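Local coordinates for enoyl-CoA hydratase/isomerase family protein (Bacillus anthracis, PDB 3KQF) that probably catalyses the reversible addition of water across the double bond of 2-enoyl-CoA thioesters, as expected of a crotonase-fold enoyl-CoA hydratase, at residues A[135-140]-A[165-170]; A[54-59]-A[104-109]. All blocks are in the same frame, centred on the assembly; numbering follows the deposited sequence.

Contact 1: A[135-140]-A[165-170]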
loop_
_atom_site.group_PDB
_atom_site.type_symbol
_atom_site.label_atom_id
_atom_site.label_comp_id
_atom_site.label_asym_id
_atom_site.label_seq_id
_atom_site.Cartn_x
_atom_site.Cartn_y
_atom_site.Cartn_z
ATOM N N LEU A 135 -1.536 12.432 -15.929
ATOM C CA LEU A 135 -2.542 12.256 -14.918
ATOM C C LEU A 135 -2.359 13.213 -13.778
ATOM O O LEU A 135 -1.323 13.881 -13.643
ATOM C CB LEU A 135 -2.487 10.827 -14.339
ATOM C CG LEU A 135 -2.698 9.669 -15.317
ATOM C CD1 LEU A 135 -1.430 9.351 -16.070
ATOM C CD2 LEU A 135 -3.214 8.426 -14.546
ATOM N N GLY A 136 -3.372 13.270 -12.939
ATOM C CA GLY A 136 -3.284 14.100 -11.751
ATOM C C GLY A 136 -4.641 14.482 -11.223
ATOM O O GLY A 136 -5.627 14.511 -11.967
ATOM N N LEU A 137 -4.684 14.784 -9.936
ATOM C CA LEU A 137 -5.900 15.274 -9.302
ATOM C C LEU A 137 -5.647 16.750 -9.095
ATOM O O LEU A 137 -5.080 17.164 -8.082
ATOM C CB LEU A 137 -6.197 14.554 -7.999
ATOM C CG LEU A 137 -6.666 13.110 -8.154
ATOM C CD1 LEU A 137 -6.849 12.457 -6.814
ATOM C CD2 LEU A 137 -7.976 13.071 -8.930
ATOM N N THR A 138 -6.132 17.541 -10.043
ATOM C CA THR A 138 -5.891 18.984 -10.091
ATOM C C THR A 138 -6.873 19.823 -9.281
ATOM O O THR A 138 -6.740 21.045 -9.246
ATOM C CB THR A 138 -5.971 19.463 -11.547
ATOM O OG1 THR A 138 -7.227 19.039 -12.093
ATOM C CG2 THR A 138 -4.807 18.873 -12.404
ATOM N N GLU A 139 -7.825 19.166 -8.613
ATOM C CA GLU A 139 -8.886 19.854 -7.862
ATOM C C GLU A 139 -8.483 21.026 -6.923
ATOM O O GLU A 139 -9.104 22.090 -6.964
ATOM C CB GLU A 139 -9.757 18.833 -7.101
ATOM C CG GLU A 139 -10.658 17.963 -8.002
ATOM C CD GLU A 139 -9.974 16.742 -8.636
ATOM O OE1 GLU A 139 -8.733 16.671 -8.674
ATOM O OE2 GLU A 139 -10.706 15.815 -9.079
ATOM N N THR A 140 -7.442 20.863 -6.113
ATOM C CA THR A 140 -7.068 21.915 -5.173
ATOM C C THR A 140 -6.605 23.194 -5.888
ATOM O O THR A 140 -6.686 24.274 -5.309
ATOM C CB THR A 140 -6.006 21.463 -4.150
ATOM O OG1 THR A 140 -4.852 21.011 -4.871
ATOM C CG2 THR A 140 -6.589 20.334 -3.184
ATOM N N GLU A 165 0.853 14.162 -1.522
ATOM C CA GLU A 165 1.645 15.162 -2.269
ATOM C C GLU A 165 0.938 15.486 -3.598
ATOM O O GLU A 165 0.889 16.618 -4.007
ATOM C CB GLU A 165 3.115 14.756 -2.461
ATOM C CG GLU A 165 3.446 13.614 -3.388
ATOM C CD GLU A 165 3.658 14.016 -4.845
ATOM O OE1 GLU A 165 4.129 13.155 -5.616
ATOM O OE2 GLU A 165 3.415 15.183 -5.220
ATOM N N LEU A 166 0.376 14.482 -4.247
ATOM C CA LEU A 166 -0.330 14.700 -5.520
ATOM C C LEU A 166 -1.587 15.543 -5.372
ATOM O O LEU A 166 -1.825 16.481 -6.169
ATOM C CB LEU A 166 -0.683 13.371 -6.161
ATOM C CG LEU A 166 0.555 12.638 -6.707
ATOM C CD1 LEU A 166 0.152 11.258 -7.150
ATOM C CD2 LEU A 166 1.233 13.364 -7.842
ATOM N N ILE A 167 -2.397 15.214 -4.371
ATOM C CA ILE A 167 -3.629 15.979 -4.124
ATOM C C ILE A 167 -3.339 17.399 -3.602
ATOM O O ILE A 167 -3.981 18.357 -4.032
ATOM C CB ILE A 167 -4.632 15.187 -3.228
ATOM C CG1 ILE A 167 -5.171 14.001 -4.031
ATOM C CG2 ILE A 167 -5.809 16.081 -2.834
ATOM C CD1 ILE A 167 -5.878 12.916 -3.169
ATOM N N TYR A 168 -2.383 17.557 -2.689
ATOM C CA TYR A 168 -2.124 18.891 -2.158
ATOM C C TYR A 168 -1.520 19.821 -3.190
ATOM O O TYR A 168 -1.868 20.991 -3.228
ATOM C CB TYR A 168 -1.240 18.908 -0.904
ATOM C CG TYR A 168 -1.682 18.057 0.257
ATOM C CD1 TYR A 168 -3.023 17.754 0.482
ATOM C CD2 TYR A 168 -0.747 17.664 1.218
ATOM C CE1 TYR A 168 -3.396 17.008 1.588
ATOM C CE2 TYR A 168 -1.092 16.945 2.293
ATOM C CZ TYR A 168 -2.411 16.591 2.485
ATOM O OH TYR A 168 -2.739 15.860 3.600
ATOM N N THR A 169 -0.633 19.298 -4.040
ATOM C CA THR A 169 -0.002 20.135 -5.042
ATOM C C THR A 169 -0.890 20.301 -6.262
ATOM O O THR A 169 -0.809 21.321 -6.943
ATOM C CB THR A 169 1.330 19.553 -5.543
ATOM O OG1 THR A 169 1.096 18.279 -6.123
ATOM C CG2 THR A 169 2.355 19.441 -4.388
ATOM N N GLY A 170 -1.708 19.282 -6.540
ATOM C CA GLY A 170 -2.570 19.256 -7.733
ATOM C C GLY A 170 -1.741 19.171 -9.004
ATOM O O GLY A 170 -2.193 19.566 -10.074
HETATM O O HOH W 1 -6.246 18.165 -5.819
HETATM O O HOH W 2 -2.230 15.410 -8.787
#
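Thr140 and Leu137 meet Ile167 and Gly170 where, in this crotonase-fold subunit, the chain leaving strand 134-136 passes the C-terminal end of helix 160-169. One direct hydrogen bond joins the segments. Thr140 OG1 donates to Ile167 O at 2.9 Å, with a C=O...donor angle of 165°. OG1 sits between the backbone N and the carbonyl carbon of its own residue (chi1 58°), which turns it to the helix, while CG2 of Thr140 also rests on Ile167 O.

Two waters fill out the polar side. The first donates to Leu137 O and to Ile167 O and accepts from Thr140 N. Ile167 O is therefore held by both a hydroxyl and a water. The second water accepts from Leu137 N at 2.8 Å and lies 2.9 Å from Leu166 O, to which it probably donates. Leu166 O also takes the backbone N-H of Gly170, so this one carbonyl has both a backbone N-H and a water beside it.

The apolar part is small. Leu137 and Ile167 lie side by side and point the same way, with Leu137 CD1 3.6 Å from Ile167 CG1. Leu154 of helix 150-158 packs on both. Tyr168, turned away from the loop, hydrogen-bonds through OH to Asp125 of the second subunit. Ile167 also packs on Ile219 of that subunit. The contact thus lies beside the interface with the second subunit.

Gly170 leaves the helix with positive phi. With no side chain, it lets its CA come close to the loop. Thr138 CG2 lies 3.6 Å from Gly170 O. The closest carbon approach to a carbonyl is Gly170 CA to Leu137 O, a CA-H...O contact of 3.3 Å with 154° at the hydrogen.

Contact 2: A[54-59]-A[104-109]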
loop_
_atom_site.group_PDB
_atom_site.type_symbol
_atom_site.label_atom_id
_atom_site.label_comp_id
_atom_site.label_asym_id
_atom_site.label_seq_id
_atom_site.Cartn_x
_atom_site.Cartn_y
_atom_site.Cartn_z
ATOM N N THR A 54 -20.969 -10.748 -21.389
ATOM C CA THR A 54 -19.866 -9.772 -21.331
ATOM C C THR A 54 -18.945 -10.098 -20.166
ATOM O O THR A 54 -19.362 -10.075 -19.006
ATOM C CB THR A 54 -20.387 -8.342 -21.216
ATOM O OG1 THR A 54 -21.154 -8.040 -22.386
ATOM C CG2 THR A 54 -19.229 -7.345 -21.107
ATOM N N ARG A 55 -17.682 -10.387 -20.480
ATOM C CA ARG A 55 -16.735 -10.805 -19.446
ATOM C C ARG A 55 -15.754 -9.752 -18.965
ATOM O O ARG A 55 -15.238 -9.878 -17.866
ATOM C CB ARG A 55 -15.959 -12.039 -19.919
ATOM C CG ARG A 55 -16.839 -13.285 -20.099
ATOM C CD ARG A 55 -16.072 -14.477 -20.657
ATOM N NE ARG A 55 -16.966 -15.621 -20.873
ATOM C CZ ARG A 55 -16.572 -16.845 -21.196
ATOM N NH1 ARG A 55 -15.281 -17.141 -21.341
ATOM N NH2 ARG A 55 -17.484 -17.792 -21.359
ATOM N N VAL A 56 -15.491 -8.744 -19.789
ATOM C CA VAL A 56 -14.539 -7.698 -19.467
ATOM C C VAL A 56 -14.990 -6.452 -20.184
ATOM O O VAL A 56 -15.534 -6.517 -21.317
ATOM C CB VAL A 56 -13.097 -8.026 -19.973
ATOM C CG1 VAL A 56 -12.118 -6.944 -19.539
ATOM C CG2 VAL A 56 -12.614 -9.381 -19.483
ATOM N N VAL A 57 -14.712 -5.324 -19.549
ATOM C CA VAL A 57 -15.032 -4.016 -20.078
ATOM C C VAL A 57 -13.761 -3.167 -20.196
ATOM O O VAL A 57 -12.883 -3.175 -19.300
ATOM C CB VAL A 57 -16.004 -3.266 -19.108
ATOM C CG1 VAL A 57 -16.310 -1.845 -19.619
ATOM C CG2 VAL A 57 -17.291 -4.080 -18.909
ATOM N N ILE A 58 -13.667 -2.432 -21.292
ATOM C CA ILE A 58 -12.563 -1.480 -21.488
ATOM C C ILE A 58 -13.169 -0.068 -21.529
ATOM O O ILE A 58 -14.158 0.163 -22.229
ATOM C CB ILE A 58 -11.791 -1.751 -22.798
ATOM C CG1 ILE A 58 -11.126 -3.113 -22.744
ATOM C CG2 ILE A 58 -10.722 -0.655 -23.018
ATOM C CD1 ILE A 58 -10.620 -3.621 -24.120
ATOM N N LEU A 59 -12.581 0.855 -20.776
ATOM C CA LEU A 59 -13.050 2.230 -20.733
ATOM C C LEU A 59 -11.933 3.108 -21.286
ATOM O O LEU A 59 -10.803 3.052 -20.805
ATOM C CB LEU A 59 -13.405 2.620 -19.294
ATOM C CG LEU A 59 -14.058 3.984 -19.068
ATOM C CD1 LEU A 59 -15.310 4.143 -19.930
ATOM C CD2 LEU A 59 -14.389 4.180 -17.571
ATOM N N PRO A 104 -14.401 -7.317 -14.669
ATOM C CA PRO A 104 -13.222 -6.451 -14.537
ATOM C C PRO A 104 -13.346 -5.273 -15.536
ATOM O O PRO A 104 -13.868 -5.447 -16.652
ATOM C CB PRO A 104 -12.075 -7.369 -14.953
ATOM C CG PRO A 104 -12.526 -8.718 -14.586
ATOM C CD PRO A 104 -14.004 -8.714 -14.934
ATOM N N VAL A 105 -12.851 -4.103 -15.150
ATOM C CA VAL A 105 -12.898 -2.921 -15.991
ATOM C C VAL A 105 -11.483 -2.401 -16.124
ATOM O O VAL A 105 -10.792 -2.181 -15.112
ATOM C CB VAL A 105 -13.844 -1.803 -15.384
ATOM C CG1 VAL A 105 -13.846 -0.561 -16.264
ATOM C CG2 VAL A 105 -15.271 -2.341 -15.131
ATOM N N ILE A 106 -11.022 -2.284 -17.363
ATOM C CA ILE A 106 -9.672 -1.822 -17.677
ATOM C C ILE A 106 -9.747 -0.433 -18.251
ATOM O O ILE A 106 -10.507 -0.191 -19.181
ATOM C CB ILE A 106 -9.005 -2.756 -18.734
ATOM C CG1 ILE A 106 -9.029 -4.221 -18.249
ATOM C CG2 ILE A 106 -7.602 -2.309 -19.025
ATOM C CD1 ILE A 106 -8.471 -5.250 -19.287
ATOM N N ALA A 107 -8.997 0.494 -17.662
ATOM C CA ALA A 107 -8.906 1.839 -18.172
ATOM C C ALA A 107 -7.772 1.894 -19.199
ATOM O O ALA A 107 -6.648 1.445 -18.925
ATOM C CB ALA A 107 -8.627 2.846 -17.026
ATOM N N ALA A 108 -8.073 2.381 -20.401
ATOM C CA ALA A 108 -7.067 2.563 -21.446
ATOM C C ALA A 108 -6.946 4.078 -21.592
ATOM O O ALA A 108 -7.760 4.729 -22.278
ATOM C CB ALA A 108 -7.491 1.889 -22.771
ATOM N N ILE A 109 -5.933 4.630 -20.921
ATOM C CA ILE A 109 -5.726 6.071 -20.818
ATOM C C ILE A 109 -4.918 6.570 -22.012
ATOM O O ILE A 109 -3.699 6.465 -22.049
ATOM C CB ILE A 109 -5.064 6.427 -19.458
ATOM C CG1 ILE A 109 -5.807 5.708 -18.318
ATOM C CG2 ILE A 109 -5.071 7.954 -19.231
ATOM C CD1 ILE A 109 -5.194 5.880 -16.919
#
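Val57 pairs with Val105, Ile58 with Ile106 and Leu59 with Ala107, as neighbouring parallel strands in the central sheet of the crotonase fold. The strand axes approach to 4.6 Å and differ in direction by 24°.

The side chains alternate between two faces. On one, Val105 presents its two methyls to separate neighbours. CG2, anti to the carbonyl carbon, meets Val57 CB at 4.1 Å. CG1 makes a looser contact with Leu59 CB at 4.4 Å, so Val105 sits between Val57 and the CB of Leu59. Ala107 is small beside Leu59.

On the other face, Ile106 extends CD1 to Val56 CG1 at 4.0 Å, the two side chains crossing at a slant. Ile58 CG2 lies against the methyl of Ala108, 4.1 Å from CB. Helix 193-206 covers this face: Ala201 packs on Val56 and Ile58, and Ile204 on Val56 and Pro104. At the start of the pair, Pro104 CD lies 3.4 Å from Arg55 O.

Four backbone hydrogen bonds link the strands: Val57 N to Pro104 O, Ile106 N to Val57 O, Leu59 N to Ile106 O and Ala108 N to Leu59 O. Their N-H...O angles run from 164° to 175°. Val105 N bonds instead to the side chain of Asp125. The polar links between these strands are thus all backbone, and the side chains that touch across this buried contact are all hydrocarbon.

From the N terminus, the chain first enters contact 2 at 54-59. It then passes through helices 73-76 and 81-99 and returns at 104-109, closing a loop of 44 residues. Contact 1 opens later, at 135-140, and closes at 165-170 after helix 150-158 and most of helix 160-169. The two loops are therefore in series and neither nest nor cross. Contact 2 lies in the central sheet, and contact 1 near the subunit interface. Their centres are about 25 Å apart, yet they touch: Leu135 CD2 packs on Ile109 CD1 at 4.0 Å. This ties strand 134-136 of the small sheet to the end of strand 105-109.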